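Local atomic coordinates of ssDNA binding protein (Aeropyrum pernix, PDB entry 4PSN), a protein that binds single-stranded DNA, probably entrapping the strand in a system of tunnels formed between the subunits of its assembly. Residues 50-53 with 54-58; 203-206 with 207-210; 194-197 with 198-201. All coordinates share one frame; numbering follows the deposited sequence.

Interaction 1 (50-53 with 54-58); sequences LNRV and LFELL
R52 reaches one turn along helix 40-61 to E56, and the two charged ends form an i to i+4 salt bridge. Followed outward, the R52 side chain leaves CB with CG anti to the backbone N (chi1 -172°) and bends at chi2 (-88°), about the CB-CG bond, which carries the guanidinium forward, toward the next turn and E56. CZ lies 4.0 Å from E56 OE2. NH2 does the gripping: it donates to E56 OE2 at 3.0 Å and also lies 3.3 Å from E56 CG. The carboxylate oxygen sits at the guanidinium edge, near its plane, and is met on its anti side, with the two flat groups 71° apart. NH1 turns to the hydroxyl of Y143 of the second subunit, which also hydrogen-bonds E56 OE2, so one tyrosine ties both partners of the bridge.

On another side of the helix L50 and L54 pack one turn apart, L50 CG 3.9 Å from L54 CD1; L50 leans on I74, F85 and F87, and L54 on I72. Backbone bonds carry the helix through the contact, L54 N to L50 O at 2.9 Å and L57 N to V53 O at 3.2 Å. The helix is therefore two-faced: its leucines seal it onto the sheet of its own chain, while a buried ion pair, its charges probably balanced within the pair and oriented by the tyrosine, faces the neighbouring subunit.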
loop_
_atom_site.group_PDB
_atom_site.type_symbol
_atom_site.label_atom_id
_atom_site.label_comp_id
_atom_site.label_asym_id
_atom_site.label_seq_id
_atom_site.Cartn_x
_atom_site.Cartn_y
_atom_site.Cartn_z
ATOM N N LEU C 50 -15.204 -13.417 -11.760
ATOM C CA LEU C 50 -13.841 -13.880 -11.554
ATOM C C LEU C 50 -13.749 -14.508 -10.168
ATOM O O LEU C 50 -13.177 -15.579 -10.005
ATOM C CB LEU C 50 -12.835 -12.735 -11.700
ATOM C CG LEU C 50 -11.357 -13.093 -11.509
ATOM C CD1 LEU C 50 -10.954 -14.218 -12.446
ATOM C CD2 LEU C 50 -10.456 -11.845 -11.715
ATOM N N ASN C 51 -14.326 -13.849 -9.168
ATOM C CA ASN C 51 -14.230 -14.353 -7.806
ATOM C C ASN C 51 -14.876 -15.726 -7.676
ATOM O O ASN C 51 -14.389 -16.581 -6.937
ATOM C CB ASN C 51 -14.822 -13.360 -6.813
ATOM C CG ASN C 51 -13.848 -12.240 -6.483
ATOM O OD1 ASN C 51 -12.636 -12.433 -6.569
ATOM N ND2 ASN C 51 -14.366 -11.072 -6.115
ATOM N N ARG C 52 -15.958 -15.934 -8.420
ATOM C CA ARG C 52 -16.683 -17.205 -8.366
ATOM C C ARG C 52 -15.773 -18.322 -8.843
ATOM O O ARG C 52 -15.676 -19.390 -8.219
ATOM C CB ARG C 52 -17.946 -17.124 -9.228
ATOM C CG ARG C 52 -18.884 -18.320 -9.108
ATOM C CD ARG C 52 -18.535 -19.417 -10.076
ATOM N NE ARG C 52 -19.479 -20.530 -9.972
ATOM C CZ ARG C 52 -19.368 -21.523 -9.093
ATOM N NH1 ARG C 52 -20.278 -22.495 -9.065
ATOM N NH2 ARG C 52 -18.341 -21.548 -8.245
ATOM N N VAL C 53 -15.089 -18.063 -9.950
ATOM C CA VAL C 53 -14.152 -19.020 -10.517
ATOM C C VAL C 53 -12.964 -19.270 -9.597
ATOM O O VAL C 53 -12.540 -20.416 -9.405
ATOM C CB VAL C 53 -13.654 -18.512 -11.868
ATOM C CG1 VAL C 53 -12.387 -19.225 -12.272
ATOM C CG2 VAL C 53 -14.759 -18.676 -12.912
ATOM N N LEU C 54 -12.425 -18.196 -9.028
ATOM C CA LEU C 54 -11.295 -18.304 -8.121
ATOM C C LEU C 54 -11.675 -19.097 -6.885
ATOM O O LEU C 54 -10.850 -19.807 -6.310
ATOM C CB LEU C 54 -10.790 -16.916 -7.726
ATOM C CG LEU C 54 -10.099 -16.166 -8.870
ATOM C CD1 LEU C 54 -9.708 -14.759 -8.424
ATOM C CD2 LEU C 54 -8.867 -16.942 -9.343
ATOM N N PHE C 55 -12.929 -18.990 -6.465
ATOM C CA PHE C 55 -13.345 -19.750 -5.303
ATOM C C PHE C 55 -13.136 -21.253 -5.549
ATOM O O PHE C 55 -12.617 -21.966 -4.697
ATOM C CB PHE C 55 -14.804 -19.460 -4.937
ATOM C CG PHE C 55 -15.301 -20.282 -3.780
ATOM C CD1 PHE C 55 -15.149 -19.835 -2.485
ATOM C CD2 PHE C 55 -15.894 -21.512 -3.990
ATOM C CE1 PHE C 55 -15.601 -20.596 -1.420
ATOM C CE2 PHE C 55 -16.340 -22.273 -2.930
ATOM C CZ PHE C 55 -16.190 -21.814 -1.647
ATOM N N GLU C 56 -13.524 -21.731 -6.722
ATOM C CA GLU C 56 -13.388 -23.154 -7.022
ATOM C C GLU C 56 -11.919 -23.573 -7.103
ATOM O O GLU C 56 -11.535 -24.651 -6.631
ATOM C CB GLU C 56 -14.101 -23.507 -8.327
ATOM C CG GLU C 56 -15.594 -23.340 -8.246
ATOM C CD GLU C 56 -16.213 -24.177 -7.130
ATOM O OE1 GLU C 56 -15.712 -25.294 -6.867
ATOM O OE2 GLU C 56 -17.194 -23.711 -6.509
ATOM N N LEU C 57 -11.097 -22.723 -7.701
ATOM C CA LEU C 57 -9.674 -23.027 -7.836
ATOM C C LEU C 57 -8.985 -23.053 -6.470
ATOM O O LEU C 57 -8.313 -24.021 -6.111
ATOM C CB LEU C 57 -9.005 -22.008 -8.756
ATOM C CG LEU C 57 -7.487 -22.127 -8.961
ATOM C CD1 LEU C 57 -7.134 -23.505 -9.482
ATOM C CD2 LEU C 57 -6.950 -21.054 -9.908
ATOM N N LEU C 58 -9.157 -21.983 -5.708
ATOM C CA LEU C 58 -8.402 -21.804 -4.474
ATOM C C LEU C 58 -8.835 -22.760 -3.385
ATOM O O LEU C 58 -8.011 -23.429 -2.767
ATOM C CB LEU C 58 -8.506 -20.356 -3.970
ATOM C CG LEU C 58 -7.737 -19.350 -4.825
ATOM C CD1 LEU C 58 -7.966 -17.922 -4.351
ATOM C CD2 LEU C 58 -6.249 -19.688 -4.812
#

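Interaction 2 (203-206 with 207-210); sequences NVEK and REAV
E208 turns its carboxylate back over the start of helix 206-218 and accepts a hydrogen bond from the backbone N of E205, with E208 OE1 3.1 Å from E205 N. The donor comes from above the carboxylate plane, 40° out of it, yet the N-H points fairly straight at the oxygen. An extended chain beyond CG carries the acid this far. Among the backbone bonds, E208 N returns to E205 O at 3.0 Å. A209 N makes a weak bond to the same oxygen, and V210 N donates to K206 O at 2.9 Å, the first i to i+4 bond here that is not weak.

E205 occupies the N-cap position, and the bond from its N to the acid three residues on is the half of a capping box in which the N3 side chain accepts from the N-cap amide. It links the end of strand 202-203 to the helix that follows.

V204, which precedes the cap, adds van der Waals contacts. Its CB lies 3.6 Å from the carboxylate oxygen E208 OE1, and the apolar contact is that of its CG2 with A209 CB at 4.2 Å; L173 of strand 172-180 touches both V204 and A209.

Charged contacts lead out of the segment. E208 OE1 also pairs with R207 of the third subunit and E208 OE2 with R211 of that subunit, while E205 OE1 bridges to R23 of the second. With an alanine at E208, E205 N would probably lose its capping acceptor, and R207 and R211 of the third subunit would lose this carboxylate.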
loop_
_atom_site.group_PDB
_atom_site.type_symbol
_atom_site.label_atom_id
_atom_site.label_comp_id
_atom_site.label_asym_id
_atom_site.label_seq_id
_atom_site.Cartn_x
_atom_site.Cartn_y
_atom_site.Cartn_z
ATOM N N ASN C 203 23.998 1.667 6.517
ATOM C CA ASN C 203 22.789 0.893 6.238
ATOM C C ASN C 203 21.975 1.536 5.122
ATOM O O ASN C 203 21.632 2.709 5.205
ATOM C CB ASN C 203 21.930 0.795 7.487
ATOM C CG ASN C 203 22.659 0.148 8.633
ATOM O OD1 ASN C 203 23.303 0.825 9.438
ATOM N ND2 ASN C 203 22.580 -1.169 8.708
ATOM N N VAL C 204 21.680 0.772 4.077
ATOM C CA VAL C 204 20.977 1.311 2.922
ATOM C C VAL C 204 19.821 0.403 2.526
ATOM O O VAL C 204 19.627 -0.667 3.101
ATOM C CB VAL C 204 21.929 1.454 1.713
ATOM C CG1 VAL C 204 23.032 2.481 2.016
ATOM C CG2 VAL C 204 22.527 0.108 1.361
ATOM N N GLU C 205 19.051 0.826 1.539
ATOM C CA GLU C 205 18.071 -0.081 0.941
ATOM C C GLU C 205 18.763 -1.113 0.066
ATOM O O GLU C 205 19.830 -0.847 -0.497
ATOM C CB GLU C 205 17.021 0.708 0.153
ATOM C CG GLU C 205 16.195 1.624 1.049
ATOM C CD GLU C 205 14.877 2.108 0.415
ATOM O OE1 GLU C 205 14.670 1.915 -0.802
ATOM O OE2 GLU C 205 14.047 2.691 1.152
ATOM N N LYS C 206 18.157 -2.295 -0.031
ATOM C CA LYS C 206 18.750 -3.422 -0.733
ATOM C C LYS C 206 19.172 -3.103 -2.179
ATOM O O LYS C 206 20.265 -3.487 -2.621
ATOM C CB LYS C 206 17.788 -4.619 -0.704
ATOM C CG LYS C 206 18.427 -5.927 -1.146
ATOM C CD LYS C 206 17.391 -7.046 -1.246
ATOM C CE LYS C 206 18.039 -8.426 -1.160
ATOM N NZ LYS C 206 17.153 -9.544 -1.604
ATOM N N ARG C 207 18.312 -2.411 -2.919
ATOM C CA ARG C 207 18.640 -2.035 -4.300
ATOM C C ARG C 207 19.918 -1.183 -4.414
ATOM O O ARG C 207 20.654 -1.287 -5.398
ATOM C CB ARG C 207 17.457 -1.311 -4.964
ATOM C CG ARG C 207 17.630 -1.060 -6.466
ATOM C CD ARG C 207 16.338 -0.504 -7.105
ATOM N NE ARG C 207 15.266 -1.503 -7.133
ATOM C CZ ARG C 207 14.183 -1.484 -6.357
ATOM N NH1 ARG C 207 13.991 -0.499 -5.485
ATOM N NH2 ARG C 207 13.281 -2.456 -6.462
ATOM N N GLU C 208 20.191 -0.342 -3.423
ATOM C CA GLU C 208 21.374 0.502 -3.505
ATOM C C GLU C 208 22.597 -0.400 -3.441
ATOM O O GLU C 208 23.562 -0.204 -4.184
ATOM C CB GLU C 208 21.424 1.516 -2.363
ATOM C CG GLU C 208 20.180 2.398 -2.247
ATOM C CD GLU C 208 20.308 3.432 -1.121
ATOM O OE1 GLU C 208 19.539 3.362 -0.137
ATOM O OE2 GLU C 208 21.185 4.310 -1.224
ATOM N N ALA C 209 22.544 -1.385 -2.545
ATOM C CA ALA C 209 23.669 -2.288 -2.353
ATOM C C ALA C 209 23.816 -3.141 -3.598
ATOM O O ALA C 209 24.916 -3.361 -4.064
ATOM C CB ALA C 209 23.479 -3.164 -1.097
ATOM N N VAL C 210 22.698 -3.600 -4.157
ATOM C CA VAL C 210 22.768 -4.457 -5.352
ATOM C C VAL C 210 23.475 -3.741 -6.502
ATOM O O VAL C 210 24.332 -4.312 -7.181
ATOM C CB VAL C 210 21.366 -4.954 -5.821
ATOM C CG1 VAL C 210 21.448 -5.638 -7.192
ATOM C CG2 VAL C 210 20.745 -5.906 -4.797
#

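Interaction 3 (194-197 with 198-201); sequences VSRL and FSEA
S199 OG donates a hydrogen bond to R196 O, at 2.7 Å the shortest polar link between 194-197 and 198-201. The hydroxyl takes the position between the backbone N and the carbonyl carbon (chi1 76°), which folds it back over the last turn of helix 186-198, and it meets the carbonyl oxygen with a tilt of 22° from the carbonyl plane. S199 N adds a weak bond to the same oxygen, so one serine grips R196 O twice. The stronger bond of S199 N goes to S195 O at 3.1 Å.

Farther out, F198 N donates to V194 O at 3.0 Å, and E200 N reaches L197 O at 3.2 Å. This i to i+3 bond replaces the i to i+4 pattern as the helix gives way to the type I beta turn from F198 to A201, itself closed by A201 N to F198 O. The chain is thereby redirected toward strand 202-203. The side chains of S195 and R196 find their polar partners elsewhere: S195 OG bonds F124 N, and R196 NH1 forms a salt bridge with E121.

The packing is carried by F198 and V194. V194 O lies at the edge of the F198 ring, 3.4 Å from CD2, and V194 CG2 lies 3.8 Å from the same F198 CD2. Beyond this pair the ring of F124 meets that of F198 with planes about 60° apart, and L172 and L174 of strand 172-180 touch F198 too. The chemistry is thus divided: backbone carbonyls at the helix end are taken up by amides and a serine hydroxyl, while the phenylalanine fastens that end to the sheet through apolar contact.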
loop_
_atom_site.group_PDB
_atom_site.type_symbol
_atom_site.label_atom_id
_atom_site.label_comp_id
_atom_site.label_asym_id
_atom_site.label_seq_id
_atom_site.Cartn_x
_atom_site.Cartn_y
_atom_site.Cartn_z
ATOM N N VAL C 194 37.920 -6.927 6.471
ATOM C CA VAL C 194 36.619 -6.756 5.824
ATOM C C VAL C 194 35.487 -6.651 6.836
ATOM O O VAL C 194 34.638 -5.768 6.719
ATOM C CB VAL C 194 36.308 -7.834 4.744
ATOM C CG1 VAL C 194 36.195 -9.223 5.361
ATOM C CG2 VAL C 194 35.006 -7.490 4.022
ATOM N N SER C 195 35.493 -7.515 7.848
ATOM C CA SER C 195 34.429 -7.514 8.842
ATOM C C SER C 195 34.475 -6.233 9.691
ATOM O O SER C 195 33.451 -5.626 9.975
ATOM C CB SER C 195 34.539 -8.745 9.750
ATOM O OG SER C 195 34.542 -9.950 8.993
ATOM N N ARG C 196 35.670 -5.844 10.110
ATOM C CA ARG C 196 35.860 -4.601 10.852
ATOM C C ARG C 196 35.394 -3.378 10.037
ATOM O O ARG C 196 34.725 -2.484 10.553
ATOM C CB ARG C 196 37.337 -4.476 11.238
ATOM C CG ARG C 196 37.809 -3.088 11.653
ATOM C CD ARG C 196 37.163 -2.653 12.950
ATOM N NE ARG C 196 36.572 -3.799 13.635
ATOM C CZ ARG C 196 36.949 -4.241 14.831
ATOM N NH1 ARG C 196 36.362 -5.302 15.367
ATOM N NH2 ARG C 196 37.911 -3.619 15.501
ATOM N N LEU C 197 35.731 -3.352 8.755
ATOM C CA LEU C 197 35.323 -2.243 7.906
ATOM C C LEU C 197 33.807 -2.144 7.783
ATOM O O LEU C 197 33.241 -1.051 7.869
ATOM C CB LEU C 197 35.977 -2.358 6.535
ATOM C CG LEU C 197 37.471 -2.038 6.528
ATOM C CD1 LEU C 197 38.114 -2.446 5.208
ATOM C CD2 LEU C 197 37.705 -0.555 6.812
ATOM N N PHE C 198 33.141 -3.278 7.604
ATOM C CA PHE C 198 31.697 -3.249 7.414
ATOM C C PHE C 198 30.920 -2.976 8.696
ATOM O O PHE C 198 29.739 -2.623 8.637
ATOM C CB PHE C 198 31.199 -4.530 6.726
ATOM C CG PHE C 198 31.191 -4.427 5.220
ATOM C CD1 PHE C 198 30.081 -3.920 4.558
ATOM C CD2 PHE C 198 32.303 -4.797 4.478
ATOM C CE1 PHE C 198 30.061 -3.803 3.176
ATOM C CE2 PHE C 198 32.307 -4.674 3.079
ATOM C CZ PHE C 198 31.182 -4.175 2.428
ATOM N N SER C 199 31.571 -3.131 9.849
ATOM C CA SER C 199 30.933 -2.769 11.121
ATOM C C SER C 199 30.653 -1.259 11.219
ATOM O O SER C 199 29.912 -0.813 12.082
ATOM C CB SER C 199 31.793 -3.220 12.310
ATOM O OG SER C 199 32.895 -2.348 12.479
ATOM N N GLU C 200 31.261 -0.472 10.341
ATOM C CA GLU C 200 31.013 0.971 10.310
ATOM C C GLU C 200 30.386 1.403 8.985
ATOM O O GLU C 200 30.290 2.595 8.680
ATOM C CB GLU C 200 32.316 1.738 10.533
ATOM C CG GLU C 200 32.897 1.561 11.923
ATOM C CD GLU C 200 34.106 2.445 12.168
ATOM O OE1 GLU C 200 35.088 2.356 11.391
ATOM O OE2 GLU C 200 34.068 3.235 13.136
ATOM N N ALA C 201 29.975 0.426 8.191
ATOM C CA ALA C 201 29.390 0.702 6.885
ATOM C C ALA C 201 28.008 1.360 7.039
ATOM O O ALA C 201 27.390 1.279 8.095
ATOM C CB ALA C 201 29.266 -0.602 6.092
#

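Overall arrangement
From the N terminus, interaction 1 comes first, inside helix 40-61 of the N-terminal part, where it packs on the three-stranded sheet and faces the second subunit. The chain then runs through helix 100-113 into the six-stranded sheet of the C-terminal part. Interaction 3 follows at the end of helix 186-198, turning the chain into strand 202-203, and interaction 2 carries it out of that strand into helix 206-218. All three are local and close no long loop; they lie in series, with none nested or crossing. Interactions 2 and 3 adjoin in sequence, centres 16 Å apart, whereas interactions 1 and 3 lie 51 Å apart, centre to centre. Interactions 1 and 2 both touch the second subunit.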